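RsbT co-antagonist protein RsbRA (Bacillus subtilis, PDB 2BNL) acts in the stressosome as a positive regulator of sigma-B under salt and heat stress, stimulating the RsbT kinase toward RsbS in vitro. Local coordinates at residues A[88-91]-A[92-96]; A[38-41]-A[42-45]; A[8-11]-A[12-16]. All coordinates share one frame; numbering follows the deposited sequence.

Contact 1. Residues A[88-91]-A[92-96]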
# COMPACT_ATOMS: atom_id res chain seq x y z
N LEU A 88 1.73 4.81 6.61
CA LEU A 88 2.79 3.90 6.15
C LEU A 88 3.39 4.32 4.79
O LEU A 88 4.63 4.15 4.61
CB LEU A 88 2.28 2.47 6.14
CG LEU A 88 1.87 1.91 7.47
CD1 LEU A 88 1.80 0.37 7.51
CD2 LEU A 88 2.84 2.34 8.59
N ALA A 89 2.55 4.71 3.85
CA ALA A 89 2.99 5.26 2.49
C ALA A 89 3.96 6.45 2.67
O ALA A 89 5.06 6.51 2.11
CB ALA A 89 1.81 5.61 1.64
N GLU A 90 3.58 7.39 3.55
CA GLU A 90 4.43 8.51 3.86
C GLU A 90 5.71 8.13 4.59
O GLU A 90 6.73 8.78 4.36
CB GLU A 90 3.66 9.59 4.74
CG GLU A 90 2.92 10.57 4.08
CD GLU A 90 3.71 11.22 2.91
OE1 GLU A 90 4.69 11.97 3.13
OE2 GLU A 90 3.32 10.90 1.75
N PHE A 91 5.70 7.09 5.48
CA PHE A 91 6.87 6.65 6.18
C PHE A 91 7.99 6.29 5.16
O PHE A 91 9.09 6.79 5.32
CB PHE A 91 6.60 5.43 7.04
CG PHE A 91 5.92 5.70 8.36
CD1 PHE A 91 5.33 6.98 8.66
CD2 PHE A 91 5.79 4.73 9.24
CE1 PHE A 91 4.69 7.19 9.82
CE2 PHE A 91 5.17 4.93 10.44
CZ PHE A 91 4.63 6.17 10.72
N TRP A 92 7.69 5.49 4.14
CA TRP A 92 8.74 5.03 3.21
C TRP A 92 9.21 6.20 2.32
O TRP A 92 10.40 6.28 1.94
CB TRP A 92 8.41 3.69 2.50
CG TRP A 92 7.42 3.75 1.39
CD1 TRP A 92 6.05 3.46 1.44
CD2 TRP A 92 7.66 4.22 0.07
NE1 TRP A 92 5.48 3.71 0.24
CE2 TRP A 92 6.43 4.19 -0.62
CE3 TRP A 92 8.80 4.67 -0.60
CZ2 TRP A 92 6.31 4.62 -1.96
CZ3 TRP A 92 8.67 5.15 -1.93
CH2 TRP A 92 7.45 5.04 -2.61
N LYS A 93 8.28 7.09 2.00
CA LYS A 93 8.57 8.20 1.13
C LYS A 93 9.48 9.21 1.77
O LYS A 93 10.39 9.80 1.10
CB LYS A 93 7.26 8.86 0.68
CG LYS A 93 6.49 7.95 -0.22
CD LYS A 93 5.24 8.73 -0.64
CE LYS A 93 4.09 7.85 -0.93
NZ LYS A 93 2.97 8.84 -1.14
N ARG A 94 9.28 9.37 3.09
CA ARG A 94 10.12 10.17 3.85
C ARG A 94 11.50 9.60 4.09
O ARG A 94 12.47 10.33 4.09
CB ARG A 94 9.41 10.60 5.12
CG ARG A 94 8.31 11.65 4.74
CD ARG A 94 7.58 12.29 5.91
NE ARG A 94 6.28 12.84 5.45
CZ ARG A 94 5.53 13.74 6.10
NH1 ARG A 94 5.95 14.30 7.23
NH2 ARG A 94 4.39 14.14 5.58
N LEU A 95 11.59 8.29 4.20
CA LEU A 95 12.85 7.59 4.28
C LEU A 95 13.58 7.71 2.91
O LEU A 95 14.80 7.94 2.84
CB LEU A 95 12.59 6.12 4.68
CG LEU A 95 13.79 5.21 4.38
CD1 LEU A 95 14.82 5.57 5.43
CD2 LEU A 95 13.51 3.77 4.43
N TYR A 96 12.82 7.59 1.81
CA TYR A 96 13.38 7.84 0.53
C TYR A 96 14.11 9.21 0.43
O TYR A 96 15.25 9.30 0.01
CB TYR A 96 12.35 7.68 -0.60
CG TYR A 96 12.85 8.27 -1.88
CD1 TYR A 96 13.78 7.58 -2.70
CD2 TYR A 96 12.43 9.54 -2.28
CE1 TYR A 96 14.23 8.12 -3.85
CE2 TYR A 96 12.91 10.10 -3.45
CZ TYR A 96 13.79 9.35 -4.23
OH TYR A 96 14.20 9.88 -5.39
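One face of the Trp92 indole carries Ala89 O, 3.3 Å from CD1 of Trp92 and displaced toward the rim, and on the same side CG of Lys93 lies over the ring centre. CG of Trp92 sits between the backbone N and the carbonyl carbon (chi1 75°), a turn that folds the indole back over the preceding helical turn. At the edge of the Arg94 guanidinium, in its plane, stands Glu90 OE1. Arg94 reaches it side-on: NE donates over 2.9 Å to the anti lone pair of Glu90 OE1, and NH2 of Arg94 adds a longer bond of 3.3 Å to the same oxygen, so one carboxylate oxygen takes two donors. The carboxylate and guanidinium planes are 74° apart. The other oxygen, Glu90 OE2, pairs loosely with Lys93 NZ at 3.6 Å, the bend at chi2 of Glu90 bringing its carboxylate round to both bases. The stronger partners lie beyond the segments: Glu28 of helix 15-30 for Arg94 NH1, and Asp117 of the second subunit for Lys93 NZ. A leucine in place of Arg94 would probably leave Glu90 OE1 and Glu28 without their shared cation and free the Glu90 carboxylate to turn. The backbone is held by i to i+4 bonds, such as Arg94 N to Glu90 O at 2.9 Å. The arrangement is an i, i+3, i+4 salt-bridge network on helix 81-100 of a globin-fold domain, joining that helix to helix 15-30 and to the dimer partner.

Contact 2. Residues A[38-41]-A[42-45]; sequences TDQV and YENI
Thr38 and Tyr42 open a regular run of i to i+4 backbone bonds, with Tyr42 N to Thr38 O at 3.2 Å and Glu43 N to Asp39 O at 2.8 Å. On the outer side the Gln40 amide nitrogen serves two acceptors one turn on. NE2 of Gln40 donates to Asn44 OD1 over 2.8 Å, a fairly straight bond (162° at the hydrogen) that approaches from above the plane of the Asn44 carbonyl. A weak second bond runs from Gln40 NE2 to Glu43 OE2 at 3.2 Å. With its CG anti to the backbone N (chi1 -166°) and a bend at chi2, the Gln40 chain curls along the helix to meet them; its amide plane is 47° from that of Asn44. On another side, CD2 of the Tyr42 ring lies 3.3 Å from Thr38 O, while Tyr42 OH bonds to Leu37 N and the side chain packs against helix 15-30. Val41 CG1 and Ile45 CD1 touch loosely, at 4.3 Å, and both side chains also rest on Ile77. At the helix start, Thr38 OG1 accepts from Val41 N at 3.2 Å, the bond of a threonine N-cap opening helix 39-54.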
# COMPACT_ATOMS: atom_id res chain seq x y z
N THR A 38 -1.78 11.47 21.88
CA THR A 38 -0.67 12.13 22.47
C THR A 38 0.60 11.91 21.64
O THR A 38 0.72 10.88 20.95
CB THR A 38 -0.45 11.67 23.91
OG1 THR A 38 -0.10 10.31 23.91
CG2 THR A 38 -1.75 11.90 24.66
N ASP A 39 1.60 12.78 21.88
CA ASP A 39 2.93 12.52 21.31
C ASP A 39 3.48 11.14 21.59
O ASP A 39 4.04 10.52 20.67
CB ASP A 39 3.90 13.57 21.72
CG ASP A 39 3.57 14.96 21.06
OD1 ASP A 39 2.59 15.08 20.26
OD2 ASP A 39 4.26 15.95 21.40
N GLN A 40 3.41 10.70 22.88
CA GLN A 40 3.85 9.39 23.25
C GLN A 40 3.14 8.25 22.53
O GLN A 40 3.77 7.28 22.24
CB GLN A 40 3.79 9.18 24.76
CG GLN A 40 4.55 7.96 25.17
CD GLN A 40 6.06 8.18 25.04
OE1 GLN A 40 6.57 9.09 25.62
NE2 GLN A 40 6.78 7.32 24.25
N VAL A 41 1.82 8.35 22.27
CA VAL A 41 1.10 7.32 21.56
C VAL A 41 1.70 7.21 20.16
O VAL A 41 2.01 6.11 19.70
CB VAL A 41 -0.42 7.58 21.52
CG1 VAL A 41 -1.07 6.77 20.55
CG2 VAL A 41 -0.99 7.23 22.89
N TYR A 42 1.94 8.34 19.53
CA TYR A 42 2.47 8.26 18.12
C TYR A 42 3.91 7.82 18.10
O TYR A 42 4.30 6.98 17.21
CB TYR A 42 2.24 9.60 17.40
CG TYR A 42 0.79 10.02 17.26
CD1 TYR A 42 -0.14 9.21 16.65
CD2 TYR A 42 0.33 11.24 17.73
CE1 TYR A 42 -1.49 9.56 16.48
CE2 TYR A 42 -1.02 11.58 17.56
CZ TYR A 42 -1.91 10.73 16.95
OH TYR A 42 -3.23 11.08 16.84
N GLU A 43 4.70 8.28 19.08
CA GLU A 43 6.06 7.77 19.22
C GLU A 43 6.12 6.23 19.40
O GLU A 43 6.92 5.57 18.81
CB GLU A 43 6.80 8.52 20.34
CG GLU A 43 8.22 8.04 20.53
CD GLU A 43 8.92 8.64 21.76
OE1 GLU A 43 8.80 9.87 21.92
OE2 GLU A 43 9.51 7.87 22.59
N ASN A 44 5.23 5.72 20.21
CA ASN A 44 5.17 4.31 20.50
C ASN A 44 4.78 3.50 19.26
O ASN A 44 5.25 2.40 19.06
CB ASN A 44 4.22 4.03 21.65
CG ASN A 44 4.77 4.37 22.99
OD1 ASN A 44 5.86 4.89 23.15
ND2 ASN A 44 3.95 4.16 23.98
N ILE A 45 3.89 4.04 18.47
CA ILE A 45 3.62 3.46 17.14
C ILE A 45 4.82 3.42 16.20
O ILE A 45 5.09 2.36 15.61
CB ILE A 45 2.45 4.20 16.40
CG1 ILE A 45 1.14 3.97 17.14
CG2 ILE A 45 2.40 3.75 14.95
CD1 ILE A 45 0.11 4.96 16.81

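Contact 3. Residues A[8-11]-A[12-16]; sequences YQFI and AENQN
The junction between helix 5-13 and helix 15-30 is tied together by an asparagine side chain that turns back onto the preceding turn. Asn14 ND2 donates to Phe10 O over 2.8 Å, with that oxygen close to the plane of the Asn14 amide, and the same nitrogen lies over the centre of the Phe10 ring, 3.2 Å above its plane. Ring and amide planes are 27° apart; the amide lies tilted over the aromatic face, its ND2 closest. Phe10 presents that face because its CG is anti to the backbone N (chi1 -175°), which carries the ring out from the helix, one face turned to the Asn14 amide. The two contacts of ND2, one with a carbonyl and one with a ring, together probably hold the amide's rotation. The backbone follows the change of direction: Ala12 N bonds to Tyr8 O at 2.8 Å in the i to i+4 pattern, whereas Asn14 N turns to Ile11 O, three residues back, at 3.2 Å. On the outer surface Gln9 NE2 reaches Glu13 OE2 at 3.0 Å from the syn side of the carboxylate, their flat groups 60° apart. Beyond the junction, Gln15 NE2 returns to Ala12 O at 2.9 Å, meeting a lone pair in the carbonyl plane. Phe10 packs on helix 81-100 through Leu95, Lys98 and Met99; Ile11 enters between helix 39-54, at Ile50, Leu53 and Leu54, and Phe119 and Phe120 of helix 109-135.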
# COMPACT_ATOMS: atom_id res chain seq x y z
N TYR A 8 17.95 -2.02 5.05
CA TYR A 8 17.99 -2.45 6.48
C TYR A 8 19.08 -1.72 7.23
O TYR A 8 18.86 -1.18 8.33
CB TYR A 8 18.15 -4.02 6.58
CG TYR A 8 18.13 -4.55 8.00
CD1 TYR A 8 16.93 -5.08 8.54
CD2 TYR A 8 19.23 -4.38 8.85
CE1 TYR A 8 16.88 -5.53 9.81
CE2 TYR A 8 19.18 -4.80 10.18
CZ TYR A 8 18.00 -5.39 10.64
OH TYR A 8 17.89 -5.78 11.93
N GLN A 9 20.29 -1.69 6.65
CA GLN A 9 21.41 -1.01 7.27
C GLN A 9 21.21 0.48 7.52
O GLN A 9 21.58 0.99 8.53
CB GLN A 9 22.65 -1.26 6.46
CG GLN A 9 23.67 -0.16 6.58
CD GLN A 9 24.95 -0.36 5.72
OE1 GLN A 9 24.93 -0.59 4.47
NE2 GLN A 9 26.03 -0.26 6.41
N PHE A 10 20.53 1.16 6.60
CA PHE A 10 20.26 2.53 6.80
C PHE A 10 19.29 2.72 7.93
O PHE A 10 19.47 3.57 8.77
CB PHE A 10 19.77 3.18 5.48
CG PHE A 10 19.59 4.64 5.60
CD1 PHE A 10 20.61 5.51 5.22
CD2 PHE A 10 18.45 5.17 6.15
CE1 PHE A 10 20.43 6.89 5.37
CE2 PHE A 10 18.28 6.55 6.32
CZ PHE A 10 19.25 7.41 5.93
N ILE A 11 18.26 1.89 8.02
CA ILE A 11 17.34 1.96 9.15
C ILE A 11 18.06 1.69 10.43
O ILE A 11 17.88 2.49 11.37
CB ILE A 11 16.12 1.03 9.00
CG1 ILE A 11 15.34 1.42 7.72
CG2 ILE A 11 15.23 0.96 10.31
CD1 ILE A 11 14.44 0.22 7.25
N ALA A 12 18.89 0.61 10.50
CA ALA A 12 19.62 0.27 11.71
C ALA A 12 20.52 1.44 12.19
O ALA A 12 20.59 1.65 13.39
CB ALA A 12 20.45 -0.97 11.54
N GLU A 13 21.15 2.19 11.26
CA GLU A 13 22.07 3.25 11.58
C GLU A 13 21.43 4.60 11.86
O GLU A 13 22.10 5.45 12.30
CB GLU A 13 23.11 3.43 10.45
CG GLU A 13 23.99 2.26 10.43
CD GLU A 13 24.77 2.09 9.15
OE1 GLU A 13 24.59 2.91 8.19
OE2 GLU A 13 25.53 1.05 9.10
N ASN A 14 20.12 4.71 11.66
CA ASN A 14 19.42 6.01 11.72
C ASN A 14 18.15 5.90 12.51
O ASN A 14 17.15 6.52 12.17
CB ASN A 14 19.16 6.47 10.29
CG ASN A 14 20.50 6.81 9.54
OD1 ASN A 14 21.09 7.86 9.79
ND2 ASN A 14 20.96 5.91 8.63
N GLN A 15 18.17 5.06 13.56
CA GLN A 15 16.97 4.71 14.24
C GLN A 15 16.31 5.93 14.92
O GLN A 15 15.09 6.08 14.84
CB GLN A 15 17.22 3.65 15.28
CG GLN A 15 17.45 2.19 14.71
CD GLN A 15 17.90 1.17 15.78
OE1 GLN A 15 17.19 1.00 16.76
NE2 GLN A 15 19.08 0.53 15.62
N ASN A 16 17.11 6.66 15.67
CA ASN A 16 16.53 7.83 16.39
C ASN A 16 15.98 8.87 15.45
O ASN A 16 14.89 9.42 15.70
CB ASN A 16 17.54 8.37 17.45
CG ASN A 16 17.69 7.34 18.69
OD1 ASN A 16 16.74 6.49 18.99
ND2 ASN A 16 18.84 7.37 19.36

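How the contacts relate
Along the chain the order is contact 3, contact 2, contact 1, one after another without nesting, all within the N-terminal, globin-type domain of RsbRA, which is all helical. Contact 3 bridges helices 5-13 and 15-30, contact 2 opens helix 39-54 and contact 1 lies on helix 81-100. Contacts 1 and 3 have centres about 14 Å apart and touch directly, Leu95 CD1 meeting Phe10 CE2 at 3.7 Å. Contact 2 touches neither, its centre about 18 Å from that of contact 1 (nearest atoms about 5 Å) and about 20 Å from that of contact 3. Helix 15-30 links all three, and contact 1 alone extends to the second subunit, thus connecting the helical core to the dimer interface.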